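Local atomic coordinates of stress response kinase A (PDB entry 1ZYL), a protein that phosphorylates itself and other proteins on serine and threonine from ATP, and probably helps bacterial cells suppress the effects of oxidative and envelope stress. Residues A[17-22]-A[96-101]; A[29-34]-A[40-45]; A[35-40]-A[291-296]; A[55-60]-A[69-74]. All blocks are in the same frame, centred on the assembly; numbering follows the deposited sequence.

Contact 1 of 4, residues A[17-22]-A[96-101]; sequences MDALFE and LNHQGF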
loop_
_atom_site.group_PDB
_atom_site.type_symbol
_atom_site.label_atom_id
_atom_site.label_comp_id
_atom_site.label_asym_id
_atom_site.label_seq_id
_atom_site.Cartn_x
_atom_site.Cartn_y
_atom_site.Cartn_z
ATOM N N MET A 17 13.538 23.377 -2.493
ATOM C CA MET A 17 13.098 24.678 -2.972
ATOM C C MET A 17 13.689 24.939 -4.358
ATOM O O MET A 17 13.017 25.493 -5.233
ATOM C CB MET A 17 13.523 25.774 -1.995
ATOM C CG MET A 17 12.678 25.821 -0.737
ATOM S SD MET A 17 10.969 26.278 -1.075
ATOM C CE MET A 17 11.023 28.034 -0.769
ATOM N N ASP A 18 14.942 24.535 -4.558
ATOM C CA ASP A 18 15.594 24.716 -5.852
ATOM C C ASP A 18 14.757 23.980 -6.894
ATOM O O ASP A 18 14.384 24.533 -7.931
ATOM C CB ASP A 18 17.010 24.136 -5.834
ATOM C CG ASP A 18 17.873 24.728 -4.736
ATOM O OD1 ASP A 18 17.865 25.968 -4.575
ATOM O OD2 ASP A 18 18.566 23.956 -4.037
ATOM N N ALA A 19 14.463 22.721 -6.595
ATOM C CA ALA A 19 13.658 21.888 -7.467
ATOM C C ALA A 19 12.353 22.595 -7.814
ATOM O O ALA A 19 11.995 22.715 -8.981
ATOM C CB ALA A 19 13.371 20.560 -6.774
ATOM N N LEU A 20 11.639 23.059 -6.797
ATOM C CA LEU A 20 10.379 23.743 -7.041
ATOM C C LEU A 20 10.584 25.051 -7.786
ATOM O O LEU A 20 9.637 25.612 -8.345
ATOM C CB LEU A 20 9.642 24.021 -5.733
ATOM C CG LEU A 20 8.936 22.820 -5.120
ATOM C CD1 LEU A 20 8.082 23.285 -3.955
ATOM C CD2 LEU A 20 8.072 22.146 -6.171
ATOM N N PHE A 21 11.817 25.544 -7.787
ATOM C CA PHE A 21 12.104 26.783 -8.481
ATOM C C PHE A 21 12.361 26.444 -9.938
ATOM O O PHE A 21 11.694 26.961 -10.825
ATOM C CB PHE A 21 13.331 27.466 -7.888
ATOM C CG PHE A 21 13.514 28.878 -8.354
ATOM C CD1 PHE A 21 12.756 29.906 -7.802
ATOM C CD2 PHE A 21 14.421 29.177 -9.366
ATOM C CE1 PHE A 21 12.898 31.217 -8.251
ATOM C CE2 PHE A 21 14.569 30.484 -9.822
ATOM C CZ PHE A 21 13.807 31.506 -9.264
ATOM N N GLU A 22 13.327 25.558 -10.165
ATOM C CA GLU A 22 13.698 25.114 -11.507
ATOM C C GLU A 22 12.472 24.813 -12.364
ATOM O O GLU A 22 12.558 24.784 -13.591
ATOM C CB GLU A 22 14.565 23.857 -11.419
ATOM C CG GLU A 22 15.925 24.069 -10.791
ATOM C CD GLU A 22 16.940 24.601 -11.778
ATOM O OE1 GLU A 22 18.084 24.891 -11.364
ATOM O OE2 GLU A 22 16.593 24.720 -12.970
ATOM N N LEU A 96 8.232 15.559 -12.459
ATOM C CA LEU A 96 9.413 16.409 -12.439
ATOM C C LEU A 96 10.586 15.629 -11.844
ATOM O O LEU A 96 10.401 14.583 -11.216
ATOM C CB LEU A 96 9.154 17.676 -11.615
ATOM C CG LEU A 96 7.869 18.472 -11.879
ATOM C CD1 LEU A 96 7.374 18.236 -13.309
ATOM C CD2 LEU A 96 6.811 18.042 -10.888
ATOM N N ASN A 97 11.794 16.142 -12.050
ATOM C CA ASN A 97 12.998 15.499 -11.539
ATOM C C ASN A 97 14.148 16.482 -11.302
ATOM O O ASN A 97 14.763 16.984 -12.243
ATOM C CB ASN A 97 13.460 14.409 -12.506
ATOM C CG ASN A 97 14.874 13.953 -12.229
ATOM O OD1 ASN A 97 15.150 13.349 -11.196
ATOM N ND2 ASN A 97 15.783 14.256 -13.146
ATOM N N HIS A 98 14.436 16.765 -10.040
ATOM C CA HIS A 98 15.533 17.662 -9.734
ATOM C C HIS A 98 16.663 16.866 -9.117
ATOM O O HIS A 98 16.442 16.033 -8.236
ATOM C CB HIS A 98 15.096 18.761 -8.774
ATOM C CG HIS A 98 16.170 19.761 -8.490
ATOM N ND1 HIS A 98 17.077 20.163 -9.446
ATOM C CD2 HIS A 98 16.458 20.472 -7.375
ATOM C CE1 HIS A 98 17.872 21.084 -8.934
ATOM N NE2 HIS A 98 17.517 21.292 -7.680
ATOM N N GLN A 99 17.879 17.119 -9.586
ATOM C CA GLN A 99 19.038 16.408 -9.079
ATOM C C GLN A 99 18.843 14.909 -9.332
ATOM O O GLN A 99 18.498 14.498 -10.447
ATOM C CB GLN A 99 19.201 16.696 -7.584
ATOM C CG GLN A 99 20.583 17.204 -7.186
ATOM C CD GLN A 99 21.086 18.333 -8.075
ATOM O OE1 GLN A 99 21.497 18.108 -9.215
ATOM N NE2 GLN A 99 21.050 19.556 -7.556
ATOM N N GLY A 100 19.054 14.095 -8.302
ATOM C CA GLY A 100 18.892 12.661 -8.466
ATOM C C GLY A 100 17.586 12.144 -7.897
ATOM O O GLY A 100 17.470 10.969 -7.556
ATOM N N PHE A 101 16.597 13.025 -7.795
ATOM C CA PHE A 101 15.304 12.648 -7.249
ATOM C C PHE A 101 14.169 13.023 -8.188
ATOM O O PHE A 101 14.187 14.098 -8.787
ATOM C CB PHE A 101 15.069 13.349 -5.906
ATOM C CG PHE A 101 16.045 12.964 -4.829
ATOM C CD1 PHE A 101 17.415 13.168 -4.998
ATOM C CD2 PHE A 101 15.592 12.412 -3.632
ATOM C CE1 PHE A 101 18.319 12.828 -3.991
ATOM C CE2 PHE A 101 16.486 12.068 -2.615
ATOM C CZ PHE A 101 17.853 12.277 -2.797
#
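A helix lies across the rim of a sheet here: the N-terminal helix 13-22 rests on edge strand 96-98 of the five-stranded antiparallel sheet in the N-terminal lobe of this kinase-like fold. The short axes pass 8.4 Å apart at 130°, and almost everything that touches on the strand side belongs to His98. This residue opens the type II' turn that leads through Gln99 and Gly100 into strand 101-107, with Phe101 N bonded back to His98 O. Its CG is anti to the backbone N (chi1 -177°), which sets the imidazole against the helix at Asp18, Ala19 and Glu22. Ala19 CB and the helix backbone at Ala19 pack against His98 CB and the CD2 side of the ring, the two CB atoms of Ala19 and His98 lying 3.2 Å apart. The same alanine also touches Phe103 and Phe56, the latter on strand 52-57, so it reaches into the lobe's hydrophobic interior. Asp18 CB approaches the ring obliquely near NE2. No hydrogen bond crosses; Asp18 OD2 stays 4.6 Å from His98 NE2, near enough that a carboxylate might favour a protonated ring. Over one imidazole face lies Glu22 CG, 4.0 Å from His98 CE1.

Contact 2 of 4, residues A[29-34]-A[40-45]; sequences SGLTPL and RVYQFQ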
loop_
_atom_site.group_PDB
_atom_site.type_symbol
_atom_site.label_atom_id
_atom_site.label_comp_id
_atom_site.label_asym_id
_atom_site.label_seq_id
_atom_site.Cartn_x
_atom_site.Cartn_y
_atom_site.Cartn_z
ATOM N N SER A 29 5.368 30.526 1.520
ATOM C CA SER A 29 5.929 30.631 2.859
ATOM C C SER A 29 6.163 29.263 3.480
ATOM O O SER A 29 5.225 28.499 3.719
ATOM C CB SER A 29 5.008 31.449 3.768
ATOM O OG SER A 29 5.520 31.504 5.092
ATOM N N GLY A 30 7.430 28.966 3.730
ATOM C CA GLY A 30 7.795 27.706 4.339
ATOM C C GLY A 30 7.409 26.447 3.592
ATOM O O GLY A 30 6.375 26.370 2.927
ATOM N N LEU A 31 8.278 25.452 3.714
ATOM C CA LEU A 31 8.087 24.146 3.109
ATOM C C LEU A 31 7.936 23.189 4.286
ATOM O O LEU A 31 8.848 22.433 4.601
ATOM C CB LEU A 31 9.317 23.744 2.290
ATOM C CG LEU A 31 9.161 23.337 0.821
ATOM C CD1 LEU A 31 10.420 22.599 0.390
ATOM C CD2 LEU A 31 7.947 22.448 0.630
ATOM N N THR A 32 6.791 23.240 4.951
ATOM C CA THR A 32 6.537 22.377 6.096
ATOM C C THR A 32 6.332 20.905 5.713
ATOM O O THR A 32 5.471 20.573 4.897
ATOM C CB THR A 32 5.318 22.873 6.861
ATOM O OG1 THR A 32 4.675 21.764 7.504
ATOM C CG2 THR A 32 4.352 23.569 5.911
ATOM N N PRO A 33 7.122 20.001 6.317
ATOM C CA PRO A 33 7.089 18.556 6.085
ATOM C C PRO A 33 5.970 17.771 6.758
ATOM O O PRO A 33 5.585 18.059 7.891
ATOM C CB PRO A 33 8.450 18.111 6.593
ATOM C CG PRO A 33 8.625 18.978 7.781
ATOM C CD PRO A 33 8.222 20.339 7.237
ATOM N N LEU A 34 5.472 16.770 6.034
ATOM C CA LEU A 34 4.431 15.865 6.517
ATOM C C LEU A 34 5.138 14.534 6.746
ATOM O O LEU A 34 6.188 14.281 6.157
ATOM C CB LEU A 34 3.332 15.675 5.471
ATOM C CG LEU A 34 2.498 16.874 5.027
ATOM C CD1 LEU A 34 1.942 17.592 6.241
ATOM C CD2 LEU A 34 3.352 17.804 4.196
ATOM N N ARG A 40 9.434 11.121 0.757
ATOM C CA ARG A 40 9.509 12.393 1.469
ATOM C C ARG A 40 8.462 13.365 0.913
ATOM O O ARG A 40 8.539 13.771 -0.243
ATOM C CB ARG A 40 10.913 12.992 1.311
ATOM C CG ARG A 40 11.900 12.664 2.439
ATOM C CD ARG A 40 11.430 13.324 3.725
ATOM N NE ARG A 40 12.478 13.457 4.734
ATOM C CZ ARG A 40 12.308 14.064 5.909
ATOM N NH1 ARG A 40 13.315 14.141 6.767
ATOM N NH2 ARG A 40 11.131 14.591 6.231
ATOM N N VAL A 41 7.484 13.726 1.740
ATOM C CA VAL A 41 6.416 14.641 1.343
ATOM C C VAL A 41 6.434 15.930 2.147
ATOM O O VAL A 41 6.531 15.908 3.372
ATOM C CB VAL A 41 5.015 14.015 1.527
ATOM C CG1 VAL A 41 3.947 15.103 1.407
ATOM C CG2 VAL A 41 4.780 12.917 0.491
ATOM N N TYR A 42 6.322 17.051 1.446
ATOM C CA TYR A 42 6.312 18.366 2.073
ATOM C C TYR A 42 5.107 19.130 1.535
ATOM O O TYR A 42 4.716 18.936 0.383
ATOM C CB TYR A 42 7.599 19.141 1.740
ATOM C CG TYR A 42 8.877 18.596 2.360
ATOM C CD1 TYR A 42 9.601 17.572 1.750
ATOM C CD2 TYR A 42 9.363 19.118 3.562
ATOM C CE1 TYR A 42 10.784 17.076 2.325
ATOM C CE2 TYR A 42 10.542 18.635 4.146
ATOM C CZ TYR A 42 11.248 17.616 3.525
ATOM O OH TYR A 42 12.405 17.144 4.114
ATOM N N GLN A 43 4.520 19.987 2.366
ATOM C CA GLN A 43 3.359 20.789 1.977
ATOM C C GLN A 43 3.796 22.238 1.770
ATOM O O GLN A 43 4.793 22.677 2.342
ATOM C CB GLN A 43 2.295 20.740 3.076
ATOM C CG GLN A 43 0.997 21.471 2.748
ATOM C CD GLN A 43 0.141 21.715 3.980
ATOM O OE1 GLN A 43 0.463 22.563 4.814
ATOM N NE2 GLN A 43 -0.949 20.965 4.105
ATOM N N PHE A 44 3.051 22.984 0.960
ATOM C CA PHE A 44 3.387 24.381 0.705
ATOM C C PHE A 44 2.232 25.126 0.032
ATOM O O PHE A 44 1.581 24.592 -0.863
ATOM C CB PHE A 44 4.652 24.458 -0.159
ATOM C CG PHE A 44 4.456 23.994 -1.577
ATOM C CD1 PHE A 44 4.090 24.892 -2.574
ATOM C CD2 PHE A 44 4.623 22.657 -1.916
ATOM C CE1 PHE A 44 3.893 24.463 -3.888
ATOM C CE2 PHE A 44 4.427 22.219 -3.231
ATOM C CZ PHE A 44 4.062 23.126 -4.215
ATOM N N GLN A 45 1.971 26.353 0.477
ATOM C CA GLN A 45 0.898 27.164 -0.097
ATOM C C GLN A 45 1.341 27.728 -1.438
ATOM O O GLN A 45 2.503 27.600 -1.823
ATOM C CB GLN A 45 0.533 28.323 0.830
ATOM C CG GLN A 45 0.069 27.908 2.204
ATOM C CD GLN A 45 -0.143 29.099 3.116
ATOM O OE1 GLN A 45 -1.044 29.908 2.899
ATOM N NE2 GLN A 45 0.697 29.218 4.138
#
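Gln43 N donates to Thr32 O at 2.8 Å, a nearly straight bond (170° at the hydrogen), and with Leu34 N to Val41 O at 3.0 Å it ties together the first beta hairpin of the kinase N-lobe. The loop joining these antiparallel strands holds Ser36, inferred to be an ATP site, in the place where protein kinases carry their nucleotide-binding loop. Between the two bonds, Pro33 and Tyr42 form a non-hydrogen-bonded pair on one face of the sheet. The proline comes obliquely against the phenol, its CB 3.3 Å from Tyr42 CE2. Leu31 reaches the base of the same tyrosine, crossing it at about a right angle with CD2 3.5 Å from Tyr42 CB, and Ile16 of helix 13-22 touches the tyrosine too. Replacing Tyr42 with alanine would probably leave Pro33 without its aromatic partner and Arg40 with less to hold its guanidinium, which has the tyrosine OH 3.4 Å above its plane. On the other face, Leu34 has CG anti to its carbonyl carbon (chi1 -63°), laying the branch over the neighbouring strand. There Leu34 CD2 meets Val41 CG1 at 3.9 Å and also touches Gln43 CB.

Contact 3 of 4, residues A[35-40]-A[291-296]; sequences NSYENR and PKNFPW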
loop_
_atom_site.group_PDB
_atom_site.type_symbol
_atom_site.label_atom_id
_atom_site.label_comp_id
_atom_site.label_asym_id
_atom_site.label_seq_id
_atom_site.Cartn_x
_atom_site.Cartn_y
_atom_site.Cartn_z
ATOM N N ASN A 35 4.579 13.670 7.583
ATOM C CA ASN A 35 5.249 12.407 7.828
ATOM C C ASN A 35 4.706 11.227 7.026
ATOM O O ASN A 35 3.548 10.833 7.160
ATOM C CB ASN A 35 5.246 12.069 9.334
ATOM C CG ASN A 35 3.924 11.483 9.811
ATOM O OD1 ASN A 35 2.891 12.152 9.796
ATOM N ND2 ASN A 35 3.956 10.224 10.239
ATOM N N SER A 36 5.569 10.692 6.170
ATOM C CA SER A 36 5.283 9.527 5.343
ATOM C C SER A 36 6.604 8.775 5.329
ATOM O O SER A 36 7.645 9.366 5.060
ATOM C CB SER A 36 4.915 9.930 3.920
ATOM O OG SER A 36 4.916 8.789 3.071
ATOM N N TYR A 37 6.573 7.481 5.621
ATOM C CA TYR A 37 7.800 6.698 5.657
ATOM C C TYR A 37 8.413 6.398 4.292
ATOM O O TYR A 37 9.614 6.582 4.098
ATOM C CB TYR A 37 7.562 5.371 6.389
ATOM C CG TYR A 37 7.291 5.502 7.865
ATOM C CD1 TYR A 37 8.195 6.151 8.700
ATOM C CD2 TYR A 37 6.130 4.971 8.430
ATOM C CE1 TYR A 37 7.950 6.272 10.063
ATOM C CE2 TYR A 37 5.872 5.086 9.790
ATOM C CZ TYR A 37 6.784 5.741 10.602
ATOM O OH TYR A 37 6.529 5.887 11.945
ATOM N N GLU A 38 7.588 5.930 3.357
ATOM C CA GLU A 38 8.066 5.551 2.029
ATOM C C GLU A 38 8.787 6.637 1.258
ATOM O O GLU A 38 9.942 6.462 0.855
ATOM C CB GLU A 38 6.920 5.029 1.165
ATOM C CG GLU A 38 7.407 4.431 -0.145
ATOM C CD GLU A 38 8.402 3.298 0.077
ATOM O OE1 GLU A 38 7.981 2.120 0.082
ATOM O OE2 GLU A 38 9.602 3.587 0.266
ATOM N N ASN A 39 8.095 7.750 1.036
ATOM C CA ASN A 39 8.672 8.862 0.298
ATOM C C ASN A 39 8.659 10.120 1.162
ATOM O O ASN A 39 7.959 10.179 2.166
ATOM C CB ASN A 39 7.865 9.111 -0.975
ATOM C CG ASN A 39 7.406 7.826 -1.642
ATOM O OD1 ASN A 39 8.212 7.067 -2.185
ATOM N ND2 ASN A 39 6.092 7.581 -1.607
ATOM N N ARG A 40 9.434 11.121 0.757
ATOM C CA ARG A 40 9.509 12.393 1.469
ATOM C C ARG A 40 8.462 13.365 0.913
ATOM O O ARG A 40 8.539 13.771 -0.243
ATOM C CB ARG A 40 10.913 12.992 1.311
ATOM C CG ARG A 40 11.900 12.664 2.439
ATOM C CD ARG A 40 11.430 13.324 3.725
ATOM N NE ARG A 40 12.478 13.457 4.734
ATOM C CZ ARG A 40 12.308 14.064 5.909
ATOM N NH1 ARG A 40 13.315 14.141 6.767
ATOM N NH2 ARG A 40 11.131 14.591 6.231
ATOM N N PRO A 291 15.108 3.374 12.177
ATOM C CA PRO A 291 15.526 2.859 13.484
ATOM C C PRO A 291 14.925 3.818 14.524
ATOM O O PRO A 291 14.879 3.536 15.718
ATOM C CB PRO A 291 17.052 2.968 13.431
ATOM C CG PRO A 291 17.362 2.921 11.993
ATOM C CD PRO A 291 16.285 3.780 11.394
ATOM N N LYS A 292 14.463 4.959 14.037
ATOM C CA LYS A 292 13.884 5.986 14.885
ATOM C C LYS A 292 12.447 5.645 15.283
ATOM O O LYS A 292 11.955 6.099 16.313
ATOM C CB LYS A 292 13.897 7.325 14.137
ATOM C CG LYS A 292 14.159 8.544 14.986
ATOM C CD LYS A 292 13.126 8.729 16.063
ATOM C CE LYS A 292 13.427 9.971 16.877
ATOM N NZ LYS A 292 12.499 10.088 18.025
ATOM N N ASN A 293 11.775 4.842 14.469
ATOM C CA ASN A 293 10.393 4.509 14.748
ATOM C C ASN A 293 10.145 3.026 15.018
ATOM O O ASN A 293 9.184 2.657 15.716
ATOM C CB ASN A 293 9.525 5.017 13.592
ATOM C CG ASN A 293 9.555 6.548 13.460
ATOM O OD1 ASN A 293 8.945 7.267 14.256
ATOM N ND2 ASN A 293 10.280 7.044 12.459
ATOM N N PHE A 294 11.026 2.175 14.503
ATOM C CA PHE A 294 10.889 0.731 14.689
ATOM C C PHE A 294 12.088 0.160 15.459
ATOM O O PHE A 294 12.605 -0.909 15.120
ATOM C CB PHE A 294 10.784 0.059 13.317
ATOM C CG PHE A 294 9.835 0.751 12.376
ATOM C CD1 PHE A 294 8.473 0.496 12.426
ATOM C CD2 PHE A 294 10.306 1.662 11.445
ATOM C CE1 PHE A 294 7.599 1.136 11.565
ATOM C CE2 PHE A 294 9.440 2.309 10.578
ATOM C CZ PHE A 294 8.084 2.045 10.636
ATOM N N PRO A 295 12.513 0.850 16.533
ATOM C CA PRO A 295 13.656 0.428 17.354
ATOM C C PRO A 295 13.662 -1.054 17.726
ATOM O O PRO A 295 14.708 -1.685 17.743
ATOM C CB PRO A 295 13.543 1.313 18.588
ATOM C CG PRO A 295 12.709 2.489 18.124
ATOM C CD PRO A 295 11.701 1.846 17.257
ATOM N N TRP A 296 12.494 -1.603 18.027
ATOM C CA TRP A 296 12.379 -3.007 18.418
ATOM C C TRP A 296 12.870 -3.985 17.361
ATOM O O TRP A 296 13.323 -5.078 17.688
ATOM C CB TRP A 296 10.923 -3.343 18.773
ATOM C CG TRP A 296 9.944 -2.325 18.275
ATOM C CD1 TRP A 296 9.603 -1.147 18.878
ATOM C CD2 TRP A 296 9.229 -2.362 17.039
ATOM N NE1 TRP A 296 8.721 -0.448 18.091
ATOM C CE2 TRP A 296 8.476 -1.172 16.955
ATOM C CE3 TRP A 296 9.150 -3.287 15.992
ATOM C CZ2 TRP A 296 7.657 -0.881 15.864
ATOM C CZ3 TRP A 296 8.330 -2.997 14.902
ATOM C CH2 TRP A 296 7.597 -1.804 14.849
#
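The Tyr37 ring takes Phe294 on one face and Asn293 at its edge. Phe294 presents its own edge in an edge-to-face pair, planes at 54° and centroids 5.2 Å apart, with CZ 3.8 Å above the tyrosine plane and displaced toward the rim. The contact bridges the two lobes of the kinase fold: Tyr37 sits in the hairpin loop next to Ser36, an inferred ATP site, while Asn293 ends helix 289-293 of the helical C-terminal region and Phe294 follows it. Tyr37 CG lies anti to the carbonyl carbon (chi1 -68°), which turns the ring toward Asn293 and Phe294. Asn293 crosses it obliquely, its amide turned 63° from the ring, and ND2 is bonded to Ala289 O. A leucine in place of Asn293 would probably leave the Ala289 carbonyl without this donor, and the Tyr37 CE1 edge and hydroxyl without the amide packed beside them. Trp280 and Tyr277 of helix 266-283 touch Tyr37 and Phe294 respectively. Near the ring plane, Asn293 ND2 stands 3.4 Å from Tyr37 CE1.

Contact 4 of 4, residues A[55-60]-A[69-74]; sequences KFYRPE and EEHQFA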
loop_
_atom_site.group_PDB
_atom_site.type_symbol
_atom_site.label_atom_id
_atom_site.label_comp_id
_atom_site.label_asym_id
_atom_site.label_seq_id
_atom_site.Cartn_x
_atom_site.Cartn_y
_atom_site.Cartn_z
ATOM N N LYS A 55 5.979 15.482 -3.496
ATOM C CA LYS A 55 6.291 14.130 -3.103
ATOM C C LYS A 55 7.562 13.759 -3.827
ATOM O O LYS A 55 7.599 13.760 -5.058
ATOM C CB LYS A 55 5.161 13.183 -3.519
ATOM C CG LYS A 55 5.113 11.830 -2.785
ATOM C CD LYS A 55 4.010 10.935 -3.371
ATOM C CE LYS A 55 3.585 9.795 -2.422
ATOM N NZ LYS A 55 2.619 10.207 -1.339
ATOM N N PHE A 56 8.615 13.475 -3.068
ATOM C CA PHE A 56 9.862 13.067 -3.676
ATOM C C PHE A 56 9.943 11.570 -3.569
ATOM O O PHE A 56 10.144 11.027 -2.494
ATOM C CB PHE A 56 11.059 13.706 -2.988
ATOM C CG PHE A 56 11.356 15.085 -3.473
ATOM C CD1 PHE A 56 10.511 16.142 -3.158
ATOM C CD2 PHE A 56 12.471 15.326 -4.259
ATOM C CE1 PHE A 56 10.775 17.423 -3.621
ATOM C CE2 PHE A 56 12.742 16.601 -4.726
ATOM C CZ PHE A 56 11.892 17.654 -4.406
ATOM N N TYR A 57 9.757 10.909 -4.698
ATOM C CA TYR A 57 9.800 9.466 -4.751
ATOM C C TYR A 57 11.182 8.994 -4.341
ATOM O O TYR A 57 12.183 9.437 -4.894
ATOM C CB TYR A 57 9.450 9.020 -6.166
ATOM C CG TYR A 57 7.998 9.286 -6.508
ATOM C CD1 TYR A 57 6.992 8.445 -6.033
ATOM C CD2 TYR A 57 7.625 10.393 -7.279
ATOM C CE1 TYR A 57 5.653 8.689 -6.314
ATOM C CE2 TYR A 57 6.274 10.650 -7.567
ATOM C CZ TYR A 57 5.295 9.789 -7.076
ATOM O OH TYR A 57 3.961 10.023 -7.316
ATOM N N ARG A 58 11.239 8.102 -3.359
ATOM C CA ARG A 58 12.522 7.606 -2.889
ATOM C C ARG A 58 13.264 6.856 -3.991
ATOM O O ARG A 58 12.750 5.902 -4.584
ATOM C CB ARG A 58 12.349 6.724 -1.630
ATOM C CG ARG A 58 12.301 5.199 -1.823
ATOM C CD ARG A 58 12.924 4.463 -0.616
ATOM N NE ARG A 58 12.261 4.778 0.654
ATOM C CZ ARG A 58 12.899 4.906 1.814
ATOM N NH1 ARG A 58 12.239 5.192 2.925
ATOM N NH2 ARG A 58 14.209 4.760 1.858
ATOM N N PRO A 59 14.486 7.301 -4.298
ATOM C CA PRO A 59 15.302 6.670 -5.333
ATOM C C PRO A 59 15.409 5.165 -5.151
ATOM O O PRO A 59 15.281 4.655 -4.044
ATOM C CB PRO A 59 16.646 7.381 -5.192
ATOM C CG PRO A 59 16.643 7.861 -3.762
ATOM C CD PRO A 59 15.243 8.354 -3.601
ATOM N N GLU A 60 15.620 4.466 -6.259
ATOM C CA GLU A 60 15.755 3.015 -6.278
ATOM C C GLU A 60 14.473 2.203 -6.124
ATOM O O GLU A 60 14.466 1.003 -6.383
ATOM C CB GLU A 60 16.767 2.583 -5.225
ATOM C CG GLU A 60 18.092 3.293 -5.387
ATOM C CD GLU A 60 18.366 3.650 -6.839
ATOM O OE1 GLU A 60 18.389 2.731 -7.693
ATOM O OE2 GLU A 60 18.550 4.853 -7.123
ATOM N N GLU A 69 3.043 5.308 -14.875
ATOM C CA GLU A 69 1.880 4.427 -14.911
ATOM C C GLU A 69 0.833 4.769 -13.848
ATOM O O GLU A 69 -0.368 4.648 -14.099
ATOM C CB GLU A 69 2.311 2.968 -14.769
ATOM C CG GLU A 69 2.697 2.313 -16.082
ATOM C CD GLU A 69 3.189 0.888 -15.908
ATOM O OE1 GLU A 69 3.357 0.175 -16.918
ATOM O OE2 GLU A 69 3.418 0.478 -14.756
ATOM N N GLU A 70 1.260 5.190 -12.664
ATOM C CA GLU A 70 0.270 5.540 -11.664
ATOM C C GLU A 70 -0.244 6.945 -11.960
ATOM O O GLU A 70 -1.433 7.222 -11.812
ATOM C CB GLU A 70 0.837 5.451 -10.239
ATOM C CG GLU A 70 1.996 6.373 -9.940
ATOM C CD GLU A 70 2.002 6.836 -8.496
ATOM O OE1 GLU A 70 1.047 7.540 -8.110
ATOM O OE2 GLU A 70 2.953 6.498 -7.753
ATOM N N HIS A 71 0.653 7.830 -12.386
ATOM C CA HIS A 71 0.271 9.201 -12.718
ATOM C C HIS A 71 -0.822 9.144 -13.776
ATOM O O HIS A 71 -1.746 9.952 -13.785
ATOM C CB HIS A 71 1.465 9.969 -13.275
ATOM C CG HIS A 71 2.291 10.660 -12.233
ATOM N ND1 HIS A 71 2.882 9.991 -11.183
ATOM C CD2 HIS A 71 2.662 11.956 -12.110
ATOM C CE1 HIS A 71 3.583 10.846 -10.463
ATOM N NE2 HIS A 71 3.467 12.045 -11.004
ATOM N N GLN A 72 -0.695 8.185 -14.682
ATOM C CA GLN A 72 -1.674 7.997 -15.729
ATOM C C GLN A 72 -2.936 7.510 -15.012
ATOM O O GLN A 72 -3.981 8.166 -15.049
ATOM C CB GLN A 72 -1.166 6.952 -16.736
ATOM C CG GLN A 72 -1.974 6.858 -18.024
ATOM C CD GLN A 72 -2.357 8.232 -18.583
ATOM O OE1 GLN A 72 -1.525 9.145 -18.650
ATOM N NE2 GLN A 72 -3.619 8.379 -18.991
ATOM N N PHE A 73 -2.818 6.376 -14.328
ATOM C CA PHE A 73 -3.941 5.799 -13.606
ATOM C C PHE A 73 -4.674 6.872 -12.799
ATOM O O PHE A 73 -5.879 7.056 -12.954
ATOM C CB PHE A 73 -3.445 4.680 -12.686
ATOM C CG PHE A 73 -4.543 3.844 -12.086
ATOM C CD1 PHE A 73 -4.296 3.071 -10.959
ATOM C CD2 PHE A 73 -5.811 3.808 -12.655
ATOM C CE1 PHE A 73 -5.294 2.279 -10.409
ATOM C CE2 PHE A 73 -6.817 3.015 -12.111
ATOM C CZ PHE A 73 -6.559 2.248 -10.986
ATOM N N ALA A 74 -3.948 7.588 -11.949
ATOM C CA ALA A 74 -4.556 8.637 -11.137
ATOM C C ALA A 74 -5.302 9.643 -12.000
ATOM O O ALA A 74 -6.441 9.999 -11.710
ATOM C CB ALA A 74 -3.495 9.357 -10.325
#
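Two residues before Tyr57, whose hydroxyl meets Glu70 and His71, the strand passes through Lys55, its side chain running toward the inferred magnesium ligand Asp217, with which NZ makes a long, weak ion pair. Phe56 follows in the strand, and its ring takes no part in the meeting with the helix. Tyr57 then points at helix 64-79, CG anti to its carbonyl carbon (chi1 -69°), and the phenol and the two helix side chains come from opposite directions. This is strand against helix in the kinase N-lobe; by position, strand 52-57 and helix 64-79 probably match beta3 and helix C of protein kinases. Tyr57 OH lies at the imidazole edge, near the ring plane, 3.3 Å from His71 CE1. The same carbon is 3.9 Å from Tyr57 CZ. Glu70 OE2 is 3.7 Å from Tyr57 OH, its carboxylate turned 78° to the phenol, but no hydrogen bond joins the segments. OE2 also lies 3.8 Å from Tyr57 CE1, on the ring itself. The glutamate's charge is instead matched by Arg144, whose NH1 forms a salt bridge with OE2, while His71 ND1 is weakly bonded to Ile67 O. Beyond Tyr57 the chain runs on as a loop through Arg58, Pro59 and Glu60.

How the contacts relate
Contacts 1, 2 and 4 all reach the five-stranded sheet. Helix 13-22 of contact 1 meets contact 2 where Leu20 CD1 lies 3.9 Å from Phe44 CE2, and the other segment of contact 1 meets contact 4 where Phe101 CB lies 3.7 Å from Phe56 CD2. Strands 40-44 and 52-57 are neighbours, with Arg40 O and Phe56 N 2.8 Å apart, probably hydrogen-bonded. Contact 3 continues the hairpin of contact 2 through its loop, and the salt bridge from Glu38 OE2 to Arg58 NE (2.9 Å) ties that loop to segment 55-60. Around the inferred active site, the side chains of Val41 and Glu70 are each about 7 Å from the side chain of Asp217, and that of Tyr37 is about 10 Å from that of Asp201; contact 1 lies away from it.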